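Local coordinates for protein monopolin complex subunit CSM1 (Candida glabrata, PDB 6MJC) that belongs to the monopolin complex and binds a peptide of the kinetochore protein Dsn1, consistent with a role in recruiting monopolin to kinetochores, at residues Ile66-Leu71 with Phe91-Phe96. Residues are numbered along the deposited sequence; the frame is centred on the assembly and turned at random.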
ATOM      1  N   ILE A  66       1.543  -1.662  -6.140  1.00 39.17           N
ATOM      2  CA  ILE A  66       1.683  -0.205  -6.041  1.00 38.69           C
ATOM      3  C   ILE A  66       1.331   0.195  -4.605  1.00 38.31           C
ATOM      4  O   ILE A  66       0.239  -0.105  -4.126  1.00 41.29           O
ATOM      5  CB  ILE A  66       0.780   0.549  -7.044  1.00 38.19           C
ATOM      6  CG1 ILE A  66       0.979   0.085  -8.500  1.00 40.33           C
ATOM      7  CG2 ILE A  66       0.992   2.104  -6.878  1.00 44.30           C
ATOM      8  CD1 ILE A  66       2.358   0.254  -9.164  1.00 43.65           C
ATOM      9  N   TYR A  67       2.194   0.997  -3.975  1.00 37.18           N
ATOM     10  CA  TYR A  67       1.994   1.498  -2.617  1.00 33.75           C
ATOM     11  C   TYR A  67       1.845   3.002  -2.683  1.00 34.67           C
ATOM     12  O   TYR A  67       2.696   3.675  -3.248  1.00 33.94           O
ATOM     13  CB  TYR A  67       3.178   1.156  -1.691  1.00 41.89           C
ATOM     14  CG  TYR A  67       3.316   2.015  -0.420  1.00 36.84           C
ATOM     15  CD1 TYR A  67       2.636   1.694   0.748  1.00 39.06           C
ATOM     16  CD2 TYR A  67       4.174   3.084  -0.379  1.00 37.04           C
ATOM     17  CE1 TYR A  67       2.800   2.448   1.896  1.00 36.82           C
ATOM     18  CE2 TYR A  67       4.334   3.852   0.798  1.00 35.80           C
ATOM     19  CZ  TYR A  67       3.607   3.548   1.904  1.00 34.76           C
ATOM     20  OH  TYR A  67       3.756   4.251   3.071  1.00 37.06           O
ATOM     21  N   VAL A  68       0.766   3.524  -2.116  1.00 34.44           N
ATOM     22  CA  VAL A  68       0.484   4.963  -2.154  1.00 36.58           C
ATOM     23  C   VAL A  68       0.306   5.467  -0.726  1.00 37.14           C
ATOM     24  O   VAL A  68      -0.677   5.118  -0.053  1.00 34.76           O
ATOM     25  CB  VAL A  68      -0.791   5.261  -2.954  1.00 37.78           C
ATOM     26  CG1 VAL A  68      -1.000   6.820  -3.074  1.00 40.12           C
ATOM     27  CG2 VAL A  68      -0.768   4.662  -4.303  1.00 39.09           C
ATOM     28  N   PRO A  69       1.224   6.254  -0.179  1.00 35.18           N
ATOM     29  CA  PRO A  69       1.004   6.762   1.179  1.00 35.69           C
ATOM     30  C   PRO A  69      -0.096   7.823   1.203  1.00 35.03           C
ATOM     31  O   PRO A  69      -0.144   8.692   0.343  1.00 36.72           O
ATOM     32  CB  PRO A  69       2.375   7.340   1.545  1.00 36.44           C
ATOM     33  CG  PRO A  69       2.973   7.773   0.263  1.00 38.48           C
ATOM     34  CD  PRO A  69       2.460   6.775  -0.789  1.00 37.48           C
ATOM     35  N   LEU A  70      -0.980   7.746   2.190  1.00 34.46           N
ATOM     36  CA  LEU A  70      -2.086   8.697   2.320  1.00 39.17           C
ATOM     37  C   LEU A  70      -1.777   9.641   3.482  1.00 37.10           C
ATOM     38  O   LEU A  70      -2.138   9.408   4.638  1.00 41.65           O
ATOM     39  CB  LEU A  70      -3.384   7.931   2.492  1.00 38.98           C
ATOM     40  CG  LEU A  70      -3.719   6.938   1.391  1.00 40.39           C
ATOM     41  CD1 LEU A  70      -4.982   6.071   1.780  1.00 44.97           C
ATOM     42  CD2 LEU A  70      -3.895   7.578   0.039  1.00 45.69           C
ATOM     43  N   LEU A  71      -1.054  10.701   3.164  1.00 37.78           N
ATOM     44  CA  LEU A  71      -0.587  11.618   4.181  1.00 41.37           C
ATOM     45  C   LEU A  71      -1.616  12.691   4.501  1.00 41.34           C
ATOM     46  O   LEU A  71      -1.609  13.232   5.595  1.00 40.87           O
ATOM     47  CB  LEU A  71       0.742  12.252   3.757  1.00 41.70           C
ATOM     48  CG  LEU A  71       1.793  11.259   3.210  1.00 46.14           C
ATOM     49  CD1 LEU A  71       3.070  11.964   2.843  1.00 55.89           C
ATOM     50  CD2 LEU A  71       2.046  10.161   4.216  1.00 45.89           C
ATOM     51  N   PHE A  91       7.197   7.532   2.353  1.00 38.66           N
ATOM     52  CA  PHE A  91       6.436   8.758   2.116  1.00 38.21           C
ATOM     53  C   PHE A  91       6.378   9.072   0.616  1.00 39.29           C
ATOM     54  O   PHE A  91       6.029  10.193   0.213  1.00 40.99           O
ATOM     55  CB  PHE A  91       7.054   9.891   2.961  1.00 40.58           C
ATOM     56  CG  PHE A  91       6.985   9.588   4.440  1.00 45.33           C
ATOM     57  CD1 PHE A  91       5.793   9.758   5.149  1.00 47.96           C
ATOM     58  CD2 PHE A  91       8.075   9.001   5.107  1.00 42.29           C
ATOM     59  CE1 PHE A  91       5.693   9.382   6.492  1.00 48.05           C
ATOM     60  CE2 PHE A  91       7.994   8.658   6.425  1.00 47.08           C
ATOM     61  CZ  PHE A  91       6.803   8.820   7.137  1.00 47.67           C
ATOM     62  N   GLU A  92       6.707   8.102  -0.229  1.00 35.65           N
ATOM     63  CA  GLU A  92       6.482   8.264  -1.658  1.00 38.43           C
ATOM     64  C   GLU A  92       5.751   7.083  -2.270  1.00 38.87           C
ATOM     65  O   GLU A  92       5.674   5.983  -1.701  1.00 37.05           O
ATOM     66  CB  GLU A  92       7.796   8.447  -2.426  1.00 52.99           C
ATOM     67  CG  GLU A  92       8.906   7.615  -1.932  1.00 80.62           C
ATOM     68  CD  GLU A  92      10.215   7.999  -2.583  1.00 94.38           C
ATOM     69  OE1 GLU A  92      10.188   8.413  -3.763  1.00102.11           O
ATOM     70  OE2 GLU A  92      11.262   7.897  -1.916  1.00 92.61           O
ATOM     71  N   THR A  93       5.238   7.296  -3.475  1.00 34.89           N
ATOM     72  CA  THR A  93       4.558   6.192  -4.169  1.00 34.34           C
ATOM     73  C   THR A  93       5.584   5.214  -4.704  1.00 36.66           C
ATOM     74  O   THR A  93       6.540   5.626  -5.339  1.00 37.94           O
ATOM     75  CB  THR A  93       3.681   6.718  -5.312  1.00 39.83           C
ATOM     76  OG1 THR A  93       2.687   7.555  -4.708  1.00 40.02           O
ATOM     77  CG2 THR A  93       3.033   5.564  -6.067  1.00 38.64           C
ATOM     78  N   LEU A  94       5.394   3.931  -4.436  1.00 36.49           N
ATOM     79  CA  LEU A  94       6.341   2.888  -4.765  1.00 37.19           C
ATOM     80  C   LEU A  94       5.684   1.807  -5.621  1.00 38.06           C
ATOM     81  O   LEU A  94       4.496   1.526  -5.500  1.00 39.36           O
ATOM     82  CB  LEU A  94       6.887   2.216  -3.471  1.00 41.22           C
ATOM     83  CG  LEU A  94       7.514   3.152  -2.434  1.00 40.66           C
ATOM     84  CD1 LEU A  94       7.921   2.364  -1.166  1.00 40.71           C
ATOM     85  CD2 LEU A  94       8.745   3.806  -3.014  1.00 44.99           C
ATOM     86  N   SER A  95       6.496   1.098  -6.403  1.00 37.15           N
ATOM     87  CA  SER A  95       6.150  -0.158  -7.051  1.00 41.01           C
ATOM     88  C   SER A  95       7.126  -1.220  -6.545  1.00 46.20           C
ATOM     89  O   SER A  95       8.318  -0.927  -6.303  1.00 41.71           O
ATOM     90  CB  SER A  95       6.230  -0.013  -8.583  1.00 48.01           C
ATOM     91  OG  SER A  95       6.165  -1.266  -9.211  1.00 71.53           O
ATOM     92  N   PHE A  96       6.639  -2.451  -6.365  1.00 42.08           N
ATOM     93  CA  PHE A  96       7.535  -3.537  -5.998  1.00 40.25           C
ATOM     94  C   PHE A  96       6.896  -4.863  -6.396  1.00 45.33           C
ATOM     95  O   PHE A  96       5.670  -4.946  -6.581  1.00 43.64           O
ATOM     96  CB  PHE A  96       7.926  -3.492  -4.488  1.00 42.89           C
ATOM     97  CG  PHE A  96       6.766  -3.401  -3.508  1.00 39.88           C
ATOM     98  CD1 PHE A  96       6.110  -4.547  -3.091  1.00 41.84           C
ATOM     99  CD2 PHE A  96       6.397  -2.206  -2.992  1.00 43.15           C
ATOM    100  CE1 PHE A  96       5.039  -4.466  -2.173  1.00 40.82           C
ATOM    101  CE2 PHE A  96       5.365  -2.105  -2.074  1.00 45.61           C
ATOM    102  CZ  PHE A  96       4.687  -3.250  -1.671  1.00 41.28           C
TER
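Two backbone hydrogen bonds define the pairing of Ile66-Leu71 with Phe91-Phe96, both between Tyr67 and Leu94. Tyr67 N donates to Leu94 O over 2.8 Å, nearly straight at 171°, and Leu94 N returns a bond of 3.0 Å to Tyr67 O. This reciprocity makes Tyr67 and Leu94 an antiparallel hydrogen-bonded pair, with Ile66 and Ser95 the adjoining non-hydrogen-bonded pair; each donor lies in the plane of the carbonyl it meets. Both acceptors also receive a CA-H...O contact: Ile66 CA lies 3.3 Å from Leu94 O, and Thr93 CA is equally close to Tyr67 O. Ile66 and Val68 bond through their backbones to Gly49 and Lys47 of strand 44-52, while strand 94-96 is the outermost, within this chain, of the five-stranded antiparallel sheet of this Csm1/Pcs1-family protein, and the bound peptide continues it by pairing in parallel with Leu94 and Ser95. The Tyr67 side chain, CG anti to the backbone N (chi1 160°), runs alongside Leu94, with CD2 3.9 Å from Leu94 CD1. Glu92 O meets the edge of the ring, 3.5 Å from Tyr67 CD2, while the hydroxyl is satisfied by Leu90 O. Ser95 OG, also anti to its backbone N, is hydrogen-bonded to Glu64 OE1 and to a basic side chain of the bound peptide, which also offers a basic partner to Glu92 OE2. Past the bridge pairs Pro69 lies against the backbone of Phe91 and Glu92, its CG 3.7 Å from Phe91 C; the side-chain contact of Leu71 with Phe91 is apolar, Leu71 CD2 sitting at the ring edge, 3.9 Å from Phe91 CD1.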